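Methyltransferase FkbM (Methylobacillus flagellatus KT, PDB 2PY6) is thought to be a methyltransferase of the FkbM family, which would transfer methyl groups to an acceptor that has not been identified. Local coordinates at residues R254-I258 with I328-D334; C289-E293 with I323-I328; D342-E347 with I367-H371. Residue numbers count along the deposited sequence, not the author numbering.

Contact 1: residues R254-I258 with I328-D334; sequences RVWMI and IDDIIDD
Helix-on-sheet packing joins strand 254-258, an inner strand of the seven-stranded Rossmann-like sheet, to the short helix 328-331 and the loop that leaves it. Arg-254, Trp-256 and Ile-258 of the extended strand point toward 328-334, with Trp-256 facing Ile-332 at a CA-CA distance of 6.8 Å. The helical turn closes through Ile-332 N to Ile-328 O (3.1 Å); Ile-332 then turns extended. Its CG2 (chi1 p) sits over the face of the Trp-256 five-membered ring, 3.6 Å from the centroid, a CH-pi contact. With chi1 m, Trp-256 NE1 donates to Asp-333 OD1 (3.1 Å). A long salt bridge, Arg-254 NH2 to Asp-333 OD1 4.0 Å, acts by charge alone, with no N-H directed at the oxygen, while water 1 bridges Arg-254 NE and Asp-333 OD1, weakly at NE; Arg-254 NH1 is hydrogen-bonded to Thr-285 OG1. Ile-258 CD1 touches Ile-331 CD1 (3.8 Å) and Ile-328 CG1 (4.0 Å). Strands 229-233 and 284-287 flank 254-258, and helix 239-248 covers its other face, against Val-255 and Met-257.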
# COMPACT_ATOMS: atom_id res chain seq x y z
N ARG A 254 -37.47 8.83 8.22
CA ARG A 254 -37.36 9.24 6.84
C ARG A 254 -36.05 9.94 6.55
O ARG A 254 -35.51 10.63 7.41
CB ARG A 254 -38.50 10.22 6.56
CG ARG A 254 -38.88 10.47 5.12
CD ARG A 254 -39.43 9.27 4.37
NE ARG A 254 -39.91 9.70 3.05
CZ ARG A 254 -39.15 10.04 2.01
NH1 ARG A 254 -37.81 9.96 2.07
NH2 ARG A 254 -39.72 10.43 0.89
N VAL A 255 -35.53 9.73 5.35
CA VAL A 255 -34.39 10.50 4.88
C VAL A 255 -34.63 10.98 3.46
O VAL A 255 -34.88 10.18 2.58
CB VAL A 255 -33.05 9.74 4.98
CG1 VAL A 255 -31.92 10.58 4.39
CG2 VAL A 255 -32.74 9.39 6.45
N TRP A 256 -34.57 12.29 3.25
CA TRP A 256 -34.62 12.88 1.92
C TRP A 256 -33.22 13.35 1.58
O TRP A 256 -32.72 14.32 2.15
CB TRP A 256 -35.52 14.09 1.87
CG TRP A 256 -36.92 13.87 2.25
CD1 TRP A 256 -37.94 13.49 1.41
CD2 TRP A 256 -37.51 14.09 3.53
NE1 TRP A 256 -39.11 13.45 2.11
CE2 TRP A 256 -38.89 13.84 3.41
CE3 TRP A 256 -37.00 14.52 4.77
CZ2 TRP A 256 -39.77 13.96 4.48
CZ3 TRP A 256 -37.87 14.65 5.82
CH2 TRP A 256 -39.24 14.35 5.69
N MSE A 257 -32.57 12.66 0.66
CA MSE A 257 -31.24 13.01 0.21
C MSE A 257 -31.30 13.87 -1.06
O MSE A 257 -31.85 13.44 -2.07
CB MSE A 257 -30.43 11.73 -0.06
CG MSE A 257 -30.25 10.82 1.13
SE MSE A 257 -29.05 9.34 0.79
CE MSE A 257 -27.68 9.90 1.04
N ILE A 258 -30.70 15.07 -0.99
CA ILE A 258 -30.70 16.06 -2.09
C ILE A 258 -29.29 16.28 -2.59
O ILE A 258 -28.43 16.73 -1.84
CB ILE A 258 -31.29 17.42 -1.62
CG1 ILE A 258 -32.65 17.21 -0.91
CG2 ILE A 258 -31.43 18.41 -2.80
CD1 ILE A 258 -33.18 18.46 -0.30
N ILE A 328 -36.42 23.18 -0.69
CA ILE A 328 -36.59 22.04 0.25
C ILE A 328 -38.06 21.79 0.64
O ILE A 328 -38.48 20.64 0.68
CB ILE A 328 -35.72 22.25 1.53
CG1 ILE A 328 -34.26 21.99 1.19
CG2 ILE A 328 -36.13 21.29 2.68
CD1 ILE A 328 -33.26 22.60 2.14
N ASP A 329 -38.80 22.86 0.92
CA ASP A 329 -40.20 22.80 1.28
C ASP A 329 -41.03 22.10 0.20
O ASP A 329 -42.04 21.50 0.50
CB ASP A 329 -40.79 24.21 1.49
CG ASP A 329 -40.31 24.90 2.76
OD1 ASP A 329 -39.94 24.21 3.72
OD2 ASP A 329 -40.36 26.15 2.81
N ASP A 330 -40.64 22.21 -1.06
CA ASP A 330 -41.36 21.49 -2.17
C ASP A 330 -40.84 20.07 -2.39
O ASP A 330 -41.58 19.19 -2.78
CB ASP A 330 -41.35 22.29 -3.48
CG ASP A 330 -42.36 21.75 -4.50
OD1 ASP A 330 -43.55 21.58 -4.15
OD2 ASP A 330 -41.97 21.53 -5.66
N ILE A 331 -39.56 19.84 -2.14
CA ILE A 331 -38.93 18.51 -2.34
C ILE A 331 -39.45 17.47 -1.36
O ILE A 331 -39.74 16.33 -1.75
CB ILE A 331 -37.36 18.61 -2.21
CG1 ILE A 331 -36.77 19.48 -3.33
CG2 ILE A 331 -36.71 17.21 -2.22
CD1 ILE A 331 -35.30 19.93 -3.10
N ILE A 332 -39.53 17.86 -0.09
CA ILE A 332 -39.98 16.97 0.99
C ILE A 332 -41.49 16.93 1.08
O ILE A 332 -42.18 17.80 0.52
CB ILE A 332 -39.33 17.34 2.37
CG1 ILE A 332 -39.85 18.66 2.95
CG2 ILE A 332 -37.81 17.35 2.26
CD1 ILE A 332 -39.10 19.09 4.21
N ASP A 333 -42.01 15.90 1.78
CA ASP A 333 -43.44 15.69 1.90
C ASP A 333 -43.88 15.47 3.35
O ASP A 333 -44.92 14.90 3.59
CB ASP A 333 -43.89 14.50 1.04
CG ASP A 333 -43.12 13.21 1.38
OD1 ASP A 333 -42.24 13.21 2.27
OD2 ASP A 333 -43.44 12.19 0.76
N ASP A 334 -43.08 15.96 4.29
CA ASP A 334 -43.38 15.80 5.69
C ASP A 334 -42.51 16.81 6.44
O ASP A 334 -41.56 17.38 5.89
CB ASP A 334 -43.08 14.37 6.14
CG ASP A 334 -43.79 14.00 7.46
OD1 ASP A 334 -44.51 14.83 8.04
OD2 ASP A 334 -43.63 12.85 7.92
O HOH W 1 -42.27 11.02 3.97

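Contact 2: residues C289-E293 with I323-I328; sequences CGAGE and IDVRPI
A short parallel beta ladder pairs 290-291 with the end of strand 322-326, forming one side of a small three-stranded sheet in which 296-299 lies antiparallel on the far side of 322-326. This sheet adjoins the main Rossmann-like sheet, Ala-291 and Ile-328 packing on Cys-233 of strand 229-233. Gly-290 is paired with Val-325 (CA-CA 4.5 Å) and Ala-291 with Arg-326 (5.4 Å). Three backbone hydrogen bonds fix this register: Gly-290 N to Asp-324 O (2.8 Å), Arg-326 N to Gly-290 O (3.0 Å) and Gly-292 N to Arg-326 O (3.0 Å). CA-H...O contacts supplement them, from Val-325 CA to Gly-290 O (3.3 Å) and Ala-291 CA to Arg-326 O (3.4 Å). Among side chains, Val-325 CG1 (chi1 t) lies 3.6 Å from Gly-292 CA, where a beta carbon would clash, and Ala-291 CB meets Ile-328 CG1 at 4.2 Å. Arg-326 leads away to a salt bridge with Asp-330. Pro-327 N-caps helix 328-331, at whose start water 2 donates to Gly-292 O (2.7 Å) and accepts from Ile-328 N (3.0 Å).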
# COMPACT_ATOMS: atom_id res chain seq x y z
N CYS A 289 -31.36 17.05 -7.61
CA CYS A 289 -31.53 18.47 -7.83
C CYS A 289 -30.69 19.16 -6.78
O CYS A 289 -30.18 18.52 -5.83
CB CYS A 289 -33.00 18.92 -7.65
SG CYS A 289 -33.71 18.68 -6.00
N GLY A 290 -30.57 20.46 -6.97
CA GLY A 290 -29.94 21.32 -6.01
C GLY A 290 -31.01 21.99 -5.17
O GLY A 290 -32.17 22.10 -5.57
N ALA A 291 -30.64 22.37 -3.96
CA ALA A 291 -31.54 23.05 -3.04
C ALA A 291 -31.34 24.56 -3.24
O ALA A 291 -30.21 25.06 -3.17
CB ALA A 291 -31.22 22.67 -1.59
N GLY A 292 -32.44 25.29 -3.44
CA GLY A 292 -32.39 26.74 -3.65
C GLY A 292 -33.68 27.34 -3.19
O GLY A 292 -34.42 26.66 -2.49
N GLU A 293 -33.90 28.62 -3.48
CA GLU A 293 -35.07 29.31 -2.98
C GLU A 293 -36.30 29.13 -3.83
O GLU A 293 -37.42 29.27 -3.33
CB GLU A 293 -34.83 30.79 -2.63
CG GLU A 293 -34.16 31.65 -3.63
CD GLU A 293 -33.80 33.02 -3.03
OE1 GLU A 293 -34.73 33.82 -2.71
OE2 GLU A 293 -32.57 33.29 -2.90
N ILE A 323 -28.85 21.69 -14.24
CA ILE A 323 -29.47 21.01 -13.11
C ILE A 323 -30.81 21.64 -12.76
O ILE A 323 -31.06 22.81 -13.06
CB ILE A 323 -28.60 20.98 -11.82
CG1 ILE A 323 -28.27 22.38 -11.32
CG2 ILE A 323 -27.33 20.12 -12.05
CD1 ILE A 323 -27.95 22.38 -9.82
N ASP A 324 -31.67 20.85 -12.11
CA ASP A 324 -32.90 21.37 -11.54
C ASP A 324 -32.55 21.84 -10.13
O ASP A 324 -31.77 21.17 -9.45
CB ASP A 324 -33.98 20.31 -11.44
CG ASP A 324 -34.56 19.92 -12.79
OD1 ASP A 324 -34.53 20.72 -13.74
OD2 ASP A 324 -35.08 18.81 -12.89
N VAL A 325 -33.09 22.98 -9.74
CA VAL A 325 -32.94 23.57 -8.43
C VAL A 325 -34.39 23.72 -7.94
O VAL A 325 -35.27 24.15 -8.69
CB VAL A 325 -32.20 24.95 -8.48
CG1 VAL A 325 -32.22 25.67 -7.12
CG2 VAL A 325 -30.77 24.78 -8.97
N ARG A 326 -34.64 23.28 -6.71
CA ARG A 326 -35.95 23.31 -6.12
C ARG A 326 -35.79 23.70 -4.67
O ARG A 326 -34.72 23.46 -4.11
CB ARG A 326 -36.52 21.90 -6.16
CG ARG A 326 -36.65 21.28 -7.58
CD ARG A 326 -37.22 19.88 -7.46
NE ARG A 326 -38.55 19.90 -6.88
CZ ARG A 326 -39.17 18.85 -6.34
NH1 ARG A 326 -38.59 17.67 -6.28
NH2 ARG A 326 -40.39 19.01 -5.86
N PRO A 327 -36.84 24.30 -4.07
CA PRO A 327 -36.79 24.57 -2.65
C PRO A 327 -37.08 23.30 -1.83
O PRO A 327 -37.89 22.48 -2.26
CB PRO A 327 -37.89 25.63 -2.44
CG PRO A 327 -38.88 25.31 -3.48
CD PRO A 327 -38.10 24.79 -4.66
N ILE A 328 -36.42 23.18 -0.69
CA ILE A 328 -36.59 22.04 0.25
C ILE A 328 -38.06 21.79 0.64
O ILE A 328 -38.48 20.64 0.68
CB ILE A 328 -35.72 22.25 1.53
CG1 ILE A 328 -34.26 21.99 1.19
CG2 ILE A 328 -36.13 21.29 2.68
CD1 ILE A 328 -33.26 22.60 2.14
O HOH W 2 -34.11 25.00 -0.39

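Contact 3: residues D342-E347 with I367-H371; sequences DIEGSE and ISAYH
The carboxylate of Asp-342 comes up to the hydroxyl of Ser-368 and the ring edge of His-371, at NE2, in a polar cluster where two neighbouring parallel strands of the Rossmann-like sheet, 338-341 and 364-368, run out into loops at their C-terminal ends. This is the edge at which Rossmann-fold methyltransferases generally place their active sites, although no catalytic role is established for these residues. Asp-342 lies beside Ser-368, CA to CA 5.2 Å, and its chi1 t rotamer carries OD1 to within 2.8 Å of His-371 NE2, a weak hydrogen bond because the N-H points poorly at the oxygen. Asp-342 OD1 is also 3.3 Å from Ser-368 OG and 3.7 Å from Tyr-370 OH. Ser-368 OG, with chi1 p, and His-371 NE2 are hydrogen-bonded at 2.9 Å, so the loop after the strand folds back upon its last residue. From the first turn of helix 347-352, Glu-347 (chi1 m, chi2 t) extends toward 367-371. Glu-347 OE2 accepts a hydrogen bond from Ile-343 N (3.0 Å), holding the loop 342-347 curled, and lies 2.8 Å from Ser-368 OG; Glu-347 OE1 is 2.6 Å from Ser-368 O. Ile-343 points away from 367-371 and packs on Ala-350, beside a bound unidentified molecule. The His-371 ring, at chi1 m, turns one face to Ile-343 O, with CE1 3.7 Å from that oxygen.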
# COMPACT_ATOMS: atom_id res chain seq x y z
N ASP A 342 -24.72 21.09 3.57
CA ASP A 342 -23.38 21.36 3.10
C ASP A 342 -23.43 21.34 1.57
O ASP A 342 -23.28 20.28 0.97
CB ASP A 342 -22.40 20.31 3.57
CG ASP A 342 -20.96 20.61 3.15
OD1 ASP A 342 -20.64 21.73 2.66
OD2 ASP A 342 -20.15 19.70 3.30
N ILE A 343 -23.62 22.51 0.96
CA ILE A 343 -23.77 22.61 -0.51
C ILE A 343 -22.80 23.55 -1.19
O ILE A 343 -22.22 24.41 -0.55
CB ILE A 343 -25.27 22.93 -0.87
CG1 ILE A 343 -25.71 24.30 -0.35
CG2 ILE A 343 -26.17 21.85 -0.25
CD1 ILE A 343 -27.03 24.83 -0.93
N GLU A 344 -22.60 23.35 -2.49
CA GLU A 344 -21.70 24.25 -3.27
C GLU A 344 -22.33 25.64 -3.54
O GLU A 344 -21.65 26.68 -3.53
CB GLU A 344 -21.24 23.59 -4.59
N GLY A 345 -23.65 25.64 -3.73
CA GLY A 345 -24.42 26.84 -4.02
C GLY A 345 -24.70 27.66 -2.78
O GLY A 345 -24.16 27.39 -1.73
N SER A 346 -25.55 28.67 -2.92
CA SER A 346 -25.86 29.58 -1.84
C SER A 346 -26.64 28.87 -0.75
O SER A 346 -27.72 28.35 -1.00
CB SER A 346 -26.70 30.74 -2.38
OG SER A 346 -27.19 31.53 -1.31
N GLU A 347 -26.06 28.82 0.44
CA GLU A 347 -26.76 28.22 1.60
C GLU A 347 -27.84 29.13 2.12
O GLU A 347 -28.77 28.67 2.75
CB GLU A 347 -25.79 27.74 2.69
CG GLU A 347 -25.08 26.44 2.25
CD GLU A 347 -24.24 25.81 3.28
OE1 GLU A 347 -24.06 26.44 4.33
OE2 GLU A 347 -23.75 24.69 3.05
N ILE A 367 -25.58 23.33 9.87
CA ILE A 367 -25.37 24.13 8.65
C ILE A 367 -23.88 24.42 8.46
O ILE A 367 -23.28 25.10 9.31
CB ILE A 367 -26.18 25.44 8.70
CG1 ILE A 367 -27.66 25.21 9.10
CG2 ILE A 367 -26.16 26.16 7.35
CD1 ILE A 367 -28.49 24.32 8.12
N SER A 368 -23.28 23.90 7.40
CA SER A 368 -21.84 24.09 7.19
C SER A 368 -21.62 25.59 7.02
O SER A 368 -22.40 26.26 6.32
CB SER A 368 -21.33 23.29 6.01
OG SER A 368 -21.83 23.83 4.84
N ALA A 369 -20.62 26.13 7.70
CA ALA A 369 -20.46 27.59 7.81
C ALA A 369 -19.16 28.16 7.30
O ALA A 369 -18.86 29.30 7.58
CB ALA A 369 -20.59 27.95 9.28
N TYR A 370 -18.43 27.38 6.51
CA TYR A 370 -17.10 27.76 6.05
C TYR A 370 -16.97 28.15 4.58
O TYR A 370 -15.85 28.33 4.13
CB TYR A 370 -16.14 26.60 6.32
CG TYR A 370 -16.37 25.40 5.39
CD1 TYR A 370 -17.32 24.45 5.69
CD2 TYR A 370 -15.65 25.27 4.20
CE1 TYR A 370 -17.53 23.35 4.83
CE2 TYR A 370 -15.87 24.21 3.34
CZ TYR A 370 -16.80 23.25 3.66
OH TYR A 370 -17.00 22.18 2.79
N HIS A 371 -18.08 28.25 3.83
CA HIS A 371 -18.00 28.50 2.37
C HIS A 371 -17.74 29.95 1.99
O HIS A 371 -17.10 30.21 0.96
CB HIS A 371 -19.26 27.96 1.64
CG HIS A 371 -19.50 26.49 1.87
ND1 HIS A 371 -18.84 25.51 1.15
CD2 HIS A 371 -20.25 25.83 2.78
CE1 HIS A 371 -19.20 24.33 1.59
NE2 HIS A 371 -20.06 24.49 2.58

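The three contacts follow the chain through one Rossmann-like domain. Contact 2 is nested within the loop closed by contact 1, and contact 3 comes after both. Contacts 1 and 2, with centres about 11 Å apart, share Ile-328, where strand 322-326 passes into helix 328-331; they also touch through Ile-331 CD1 and Cys-289 SG, 3.5 Å apart. The centre of contact 3 lies about 14 Å from that of contact 2, which it meets between Ile-343 CD1 and Ala-291 O (3.9 Å), and about 18 Å from that of contact 1, with which it shares the seven-stranded sheet. Unidentified bound material, probably from the crystallisation liquor, lies near Ile-258, Gly-290 and Ile-343, and may mark a pocket.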